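Local coordinates for homoprotocatechuate 2,3-dioxygenase (Brevibacterium fuscum, PDB 4Z6M), which catalyses the ring-opening of homoprotocatechuate by dioxygen at an iron(II) centre, as an extradiol dioxygenase with a facial-triad metal site, at residues K75-R80 with Q200-T205; W285-N290 with E331-A336. The protein carries 1 engineered substitution. One frame throughout, in Å; residues are numbered along the deposited sequence.

How the interactions relate
From the N terminus, strand 73-81 brings the first half of interaction 1, in the sheet of the first glyoxalase-type module. About 120 residues later, after the chain has entered the second module, residues 200-205, the start of strand 202-206, meet strand 73-81, closing a long loop and joining the two sheets. Interaction 2 opens only afterwards: strand 283-286, at an outer position of the second sheet within the chain, runs into a turn that meets the end of helix 329-333, closing a shorter loop of some 40 residues. The two therefore follow in series, neither nested nor crossed. Both reach the second sheet, with centres about 26 Å apart and nearest atoms about 10 Å apart.

Interaction 1 of 2, residues K75-R80 with Q200-T205; sequences KAMAFR and QDTALT. Engineered in segment 200-205: Gln-200 (natural residue His).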
loop_
_atom_site.group_PDB
_atom_site.type_symbol
_atom_site.label_atom_id
_atom_site.label_comp_id
_atom_site.label_asym_id
_atom_site.label_seq_id
_atom_site.Cartn_x
_atom_site.Cartn_y
_atom_site.Cartn_z
ATOM N N LYS A 75 10.184 33.952 -3.843
ATOM C CA LYS A 75 10.171 35.010 -4.858
ATOM C C LYS A 75 8.814 35.169 -5.530
ATOM O O LYS A 75 8.387 36.293 -5.810
ATOM C CB LYS A 75 11.283 34.772 -5.901
ATOM C CG LYS A 75 11.455 35.886 -6.904
ATOM C CD LYS A 75 12.799 35.842 -7.593
ATOM C CE LYS A 75 12.860 36.959 -8.632
ATOM N NZ LYS A 75 14.255 37.339 -8.950
ATOM N N ALA A 76 8.107 34.048 -5.754
ATOM C CA ALA A 76 6.773 34.118 -6.353
ATOM C C ALA A 76 6.032 32.828 -6.120
ATOM O O ALA A 76 6.613 31.739 -6.211
ATOM C CB ALA A 76 6.851 34.367 -7.841
ATOM N N MET A 77 4.746 32.969 -5.819
ATOM C CA MET A 77 3.819 31.844 -5.828
ATOM C C MET A 77 2.851 32.055 -6.963
ATOM O O MET A 77 2.199 33.092 -7.045
ATOM C CB MET A 77 3.127 31.686 -4.457
ATOM C CG MET A 77 2.597 32.933 -3.839
ATOM S SD MET A 77 2.250 32.814 -2.059
ATOM C CE MET A 77 1.602 31.293 -1.927
ATOM N N ALA A 78 2.832 31.098 -7.903
ATOM C CA ALA A 78 2.184 31.286 -9.189
ATOM C C ALA A 78 0.955 30.424 -9.305
ATOM O O ALA A 78 0.984 29.219 -8.979
ATOM C CB ALA A 78 3.141 30.964 -10.334
ATOM N N PHE A 79 -0.108 31.040 -9.826
ATOM C CA PHE A 79 -1.359 30.373 -10.143
ATOM C C PHE A 79 -1.598 30.468 -11.637
ATOM O O PHE A 79 -1.394 31.522 -12.237
ATOM C CB PHE A 79 -2.511 31.064 -9.422
ATOM C CG PHE A 79 -2.372 31.057 -7.930
ATOM C CD1 PHE A 79 -2.856 30.015 -7.178
ATOM C CD2 PHE A 79 -1.731 32.096 -7.268
ATOM C CE1 PHE A 79 -2.726 29.992 -5.798
ATOM C CE2 PHE A 79 -1.593 32.092 -5.874
ATOM C CZ PHE A 79 -2.082 31.026 -5.140
ATOM N N ARG A 80 -1.991 29.347 -12.243
ATOM C CA ARG A 80 -2.397 29.367 -13.639
ATOM C C ARG A 80 -3.847 29.806 -13.761
ATOM O O ARG A 80 -4.693 29.407 -12.956
ATOM C CB ARG A 80 -2.164 28.023 -14.303
ATOM C CG ARG A 80 -2.122 28.118 -15.815
ATOM C CD ARG A 80 -1.787 26.820 -16.515
ATOM N NE ARG A 80 -1.577 27.076 -17.919
ATOM C CZ ARG A 80 -1.766 26.216 -18.909
ATOM N NH1 ARG A 80 -2.150 24.969 -18.690
ATOM N NH2 ARG A 80 -1.574 26.625 -20.144
ATOM N N GLN A 200 -7.494 22.413 -0.997
ATOM C CA GLN A 200 -6.776 23.655 -0.980
ATOM C C GLN A 200 -5.910 23.844 -2.233
ATOM O O GLN A 200 -5.331 22.905 -2.770
ATOM C CB GLN A 200 -5.921 23.740 0.285
ATOM C CG GLN A 200 -5.057 22.504 0.458
ATOM C CD GLN A 200 -4.344 22.468 1.769
ATOM O OE1 GLN A 200 -3.830 23.491 2.235
ATOM N NE2 GLN A 200 -4.292 21.291 2.390
ATOM N N ASP A 201 -5.834 25.110 -2.652
ATOM C CA ASP A 201 -4.755 25.614 -3.500
ATOM C C ASP A 201 -3.841 26.566 -2.763
ATOM O O ASP A 201 -2.633 26.600 -3.021
ATOM C CB ASP A 201 -5.300 26.300 -4.755
ATOM C CG ASP A 201 -5.773 25.294 -5.781
ATOM O OD1 ASP A 201 -4.871 24.632 -6.407
ATOM O OD2 ASP A 201 -7.019 25.155 -5.954
ATOM N N THR A 202 -4.425 27.336 -1.838
ATOM C CA THR A 202 -3.628 28.029 -0.860
ATOM C C THR A 202 -4.368 27.978 0.460
ATOM O O THR A 202 -5.500 27.497 0.541
ATOM C CB THR A 202 -3.210 29.454 -1.297
ATOM O OG1 THR A 202 -2.103 29.856 -0.479
ATOM C CG2 THR A 202 -4.366 30.438 -1.218
ATOM N N ALA A 203 -3.672 28.373 1.501
ATOM C CA ALA A 203 -4.198 28.259 2.850
ATOM C C ALA A 203 -3.532 29.353 3.661
ATOM O O ALA A 203 -2.440 29.806 3.327
ATOM C CB ALA A 203 -3.918 26.880 3.435
ATOM N N LEU A 204 -4.200 29.750 4.735
ATOM C CA LEU A 204 -3.712 30.810 5.614
ATOM C C LEU A 204 -3.531 30.222 7.010
ATOM O O LEU A 204 -4.440 29.589 7.571
ATOM C CB LEU A 204 -4.693 31.967 5.676
ATOM C CG LEU A 204 -5.054 32.663 4.368
ATOM C CD1 LEU A 204 -6.072 33.761 4.635
ATOM C CD2 LEU A 204 -3.807 33.184 3.659
ATOM N N THR A 205 -2.345 30.428 7.545
ATOM C CA THR A 205 -1.964 30.077 8.905
ATOM C C THR A 205 -1.725 31.376 9.660
ATOM O O THR A 205 -0.928 32.216 9.234
ATOM C CB THR A 205 -0.679 29.227 8.931
ATOM O OG1 THR A 205 -0.911 28.005 8.191
ATOM C CG2 THR A 205 -0.287 28.887 10.346
#
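Phe-79 carries the larger share of this contact: the rim of its ring is turned to Thr-202, with CZ 4.3 Å from Thr-202 CB and the latter lying near the ring plane. Its chi1 of -60° sets the ring beside the backbone N and directs it across to the other segment. Obliquely to the same ring lies the carbonyl of Asp-201, whose O is 4.4 Å from Phe-79 CE1. Phe-156 and Tyr-126 each add an edge-to-face ring contact to Phe-79, so the aromatic group is gripped by both sheets. Strands 73-81 and 202-206 belong to different sheets, the first in the first glyoxalase-type module and the second in the module that carries the iron; the 9.7 Å between Met-77 CA and Thr-202 CA is consistent with side chains alone spanning the gap. Asp-201 and Thr-202 form a classic beta bulge where strand 202-206 begins. The looser margin is at Met-77, where the methyl CE comes within 4.2 Å of Thr-202 OG1, a hydroxyl hydrogen-bonded to Gln-158 OE1. Here only 13 Å² of Met-77 is covered, against 44 Å² of Phe-79. Neither margin opens to solvent, since all four touching residues are buried. The Asp-201 carboxylate accepts hydrogen bonds from Arg-195 N and Cys-18 N and forms a salt bridge with Lys-196 NZ.

Interaction 2 of 2, residues W285-N290 with E331-A336; sequences WNVHDN and EVTIGA
Val-287 and Val-332 supply the apolar part of the contact, their side chains crossing at about a right angle. The two branches of Val-287 straddle one methyl: CG1 is 4.0 Å from Val-332 CG2, and Val-287 CG2 lies 4.1 Å from that same atom. This second branch stands opposite the backbone N (chi1 of 73° places CG1 between N and the carbonyl carbon), which also brings it 4.0 Å from Thr-333 CG2. Tyr-189 of strand 188-194 touches both valines and so extends the patch onto the sheet.

Contacts between apolar and polar atoms come next. Thr-333 CG2 rests 3.2 Å from the carbonyl O of Val-287, while its hydroxyl OG1 is hydrogen-bonded to Glu-329 O, back within its own helix. The His-288 ring presents its edge to Val-332 O, 3.3 Å from CE1 and near the ring plane; its ND1 is hydrogen-bonded to Phe-339 O. One face of this ring is covered by Val-287 CG1, 3.4 Å above the plane and offset toward the rim.

Two hydrogen bonds within 285-290 fix the turn that carries Val-287 and His-288. His-288 N donates to Asn-286 OD1 at 2.9 Å with an N-H...O angle of 156°, the donor standing 36° out of the carbonyl plane, and Asp-289 N donates to Asn-286 O. Together they define an Asx turn combined with a type I beta turn, which carries the chain out of strand 283-286 and seats it against the C-terminal end of helix 329-333.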
loop_
_atom_site.group_PDB
_atom_site.type_symbol
_atom_site.label_atom_id
_atom_site.label_comp_id
_atom_site.label_asym_id
_atom_site.label_seq_id
_atom_site.Cartn_x
_atom_site.Cartn_y
_atom_site.Cartn_z
ATOM N N TRP A 285 -13.208 23.448 12.795
ATOM C CA TRP A 285 -12.673 22.753 13.964
ATOM C C TRP A 285 -12.388 23.739 15.075
ATOM O O TRP A 285 -11.984 24.877 14.806
ATOM C CB TRP A 285 -11.367 22.072 13.612
ATOM C CG TRP A 285 -11.456 21.037 12.530
ATOM C CD1 TRP A 285 -11.657 21.260 11.198
ATOM C CD2 TRP A 285 -11.374 19.606 12.682
ATOM N NE1 TRP A 285 -11.665 20.067 10.497
ATOM C CE2 TRP A 285 -11.504 19.040 11.386
ATOM C CE3 TRP A 285 -11.172 18.753 13.774
ATOM C CZ2 TRP A 285 -11.445 17.674 11.163
ATOM C CZ3 TRP A 285 -11.122 17.375 13.535
ATOM C CH2 TRP A 285 -11.239 16.873 12.241
ATOM N N ASN A 286 -12.525 23.289 16.319
ATOM C CA ASN A 286 -12.093 24.101 17.453
ATOM C C ASN A 286 -10.590 23.994 17.613
ATOM O O ASN A 286 -10.028 22.897 17.513
ATOM C CB ASN A 286 -12.771 23.630 18.728
ATOM C CG ASN A 286 -12.539 24.578 19.875
ATOM O OD1 ASN A 286 -11.602 24.395 20.657
ATOM N ND2 ASN A 286 -13.397 25.583 20.001
ATOM N N VAL A 287 -9.935 25.110 17.910
ATOM C CA VAL A 287 -8.481 25.122 18.045
ATOM C C VAL A 287 -7.961 24.188 19.136
ATOM O O VAL A 287 -6.811 23.777 19.100
ATOM C CB VAL A 287 -7.978 26.582 18.278
ATOM C CG1 VAL A 287 -8.306 27.068 19.686
ATOM C CG2 VAL A 287 -6.506 26.736 17.936
ATOM N N HIS A 288 -8.793 23.903 20.146
ATOM C CA HIS A 288 -8.377 23.052 21.250
ATOM C C HIS A 288 -8.621 21.572 20.993
ATOM O O HIS A 288 -8.258 20.745 21.825
ATOM C CB HIS A 288 -9.048 23.462 22.552
ATOM C CG HIS A 288 -8.829 24.895 22.899
ATOM N ND1 HIS A 288 -7.694 25.355 23.525
ATOM C CD2 HIS A 288 -9.608 25.982 22.671
ATOM C CE1 HIS A 288 -7.785 26.668 23.671
ATOM N NE2 HIS A 288 -8.925 27.075 23.153
ATOM N N ASP A 289 -9.168 21.220 19.832
ATOM C CA ASP A 289 -9.414 19.808 19.482
ATOM C C ASP A 289 -8.092 19.174 19.042
ATOM O O ASP A 289 -7.529 19.552 18.006
ATOM C CB ASP A 289 -10.443 19.783 18.347
ATOM C CG ASP A 289 -10.844 18.380 17.914
ATOM O OD1 ASP A 289 -10.068 17.434 18.146
ATOM O OD2 ASP A 289 -11.927 18.263 17.313
ATOM N N ASN A 290 -7.567 18.270 19.857
ATOM C CA ASN A 290 -6.275 17.675 19.607
ATOM C C ASN A 290 -6.259 16.697 18.448
ATOM O O ASN A 290 -5.204 16.170 18.164
ATOM C CB ASN A 290 -5.762 16.969 20.867
ATOM C CG ASN A 290 -4.294 16.614 20.778
ATOM O OD1 ASN A 290 -3.438 17.472 20.529
ATOM N ND2 ASN A 290 -3.985 15.335 20.985
ATOM N N GLU A 331 0.336 29.008 21.652
ATOM C CA GLU A 331 0.146 29.342 23.060
ATOM C C GLU A 331 -1.146 28.764 23.639
ATOM O O GLU A 331 -1.147 28.266 24.766
ATOM C CB GLU A 331 0.216 30.855 23.300
ATOM C CG GLU A 331 1.598 31.440 22.993
ATOM C CD GLU A 331 2.708 31.002 23.960
ATOM O OE1 GLU A 331 2.423 30.355 24.998
ATOM O OE2 GLU A 331 3.895 31.310 23.686
ATOM N N VAL A 332 -2.230 28.802 22.873
ATOM C CA VAL A 332 -3.517 28.372 23.421
ATOM C C VAL A 332 -3.676 26.861 23.447
ATOM O O VAL A 332 -4.578 26.360 24.132
ATOM C CB VAL A 332 -4.719 29.042 22.725
ATOM C CG1 VAL A 332 -4.586 30.555 22.751
ATOM C CG2 VAL A 332 -4.932 28.545 21.303
ATOM N N THR A 333 -2.795 26.120 22.750
ATOM C CA THR A 333 -2.889 24.655 22.707
ATOM C C THR A 333 -1.786 23.911 23.442
ATOM O O THR A 333 -2.074 22.936 24.140
ATOM C CB THR A 333 -2.970 24.137 21.262
ATOM O OG1 THR A 333 -1.747 24.427 20.536
ATOM C CG2 THR A 333 -4.161 24.717 20.546
ATOM N N ILE A 334 -0.526 24.324 23.253
ATOM C CA ILE A 334 0.609 23.552 23.788
ATOM C C ILE A 334 1.569 24.354 24.646
ATOM O O ILE A 334 2.516 23.791 25.177
ATOM C CB ILE A 334 1.416 22.815 22.682
ATOM C CG1 ILE A 334 1.976 23.779 21.640
ATOM C CG2 ILE A 334 0.547 21.789 21.979
ATOM C CD1 ILE A 334 2.870 23.093 20.605
ATOM N N GLY A 335 1.329 25.652 24.787
ATOM C CA GLY A 335 2.152 26.485 25.647
ATOM C C GLY A 335 1.792 26.291 27.105
ATOM O O GLY A 335 0.930 25.477 27.452
ATOM N N ALA A 336 2.466 27.044 27.979
ATOM C CA ALA A 336 2.342 26.830 29.410
ATOM C C ALA A 336 0.931 27.081 29.957
ATOM O O ALA A 336 0.565 26.525 30.982
ATOM C CB ALA A 336 3.333 27.710 30.137
#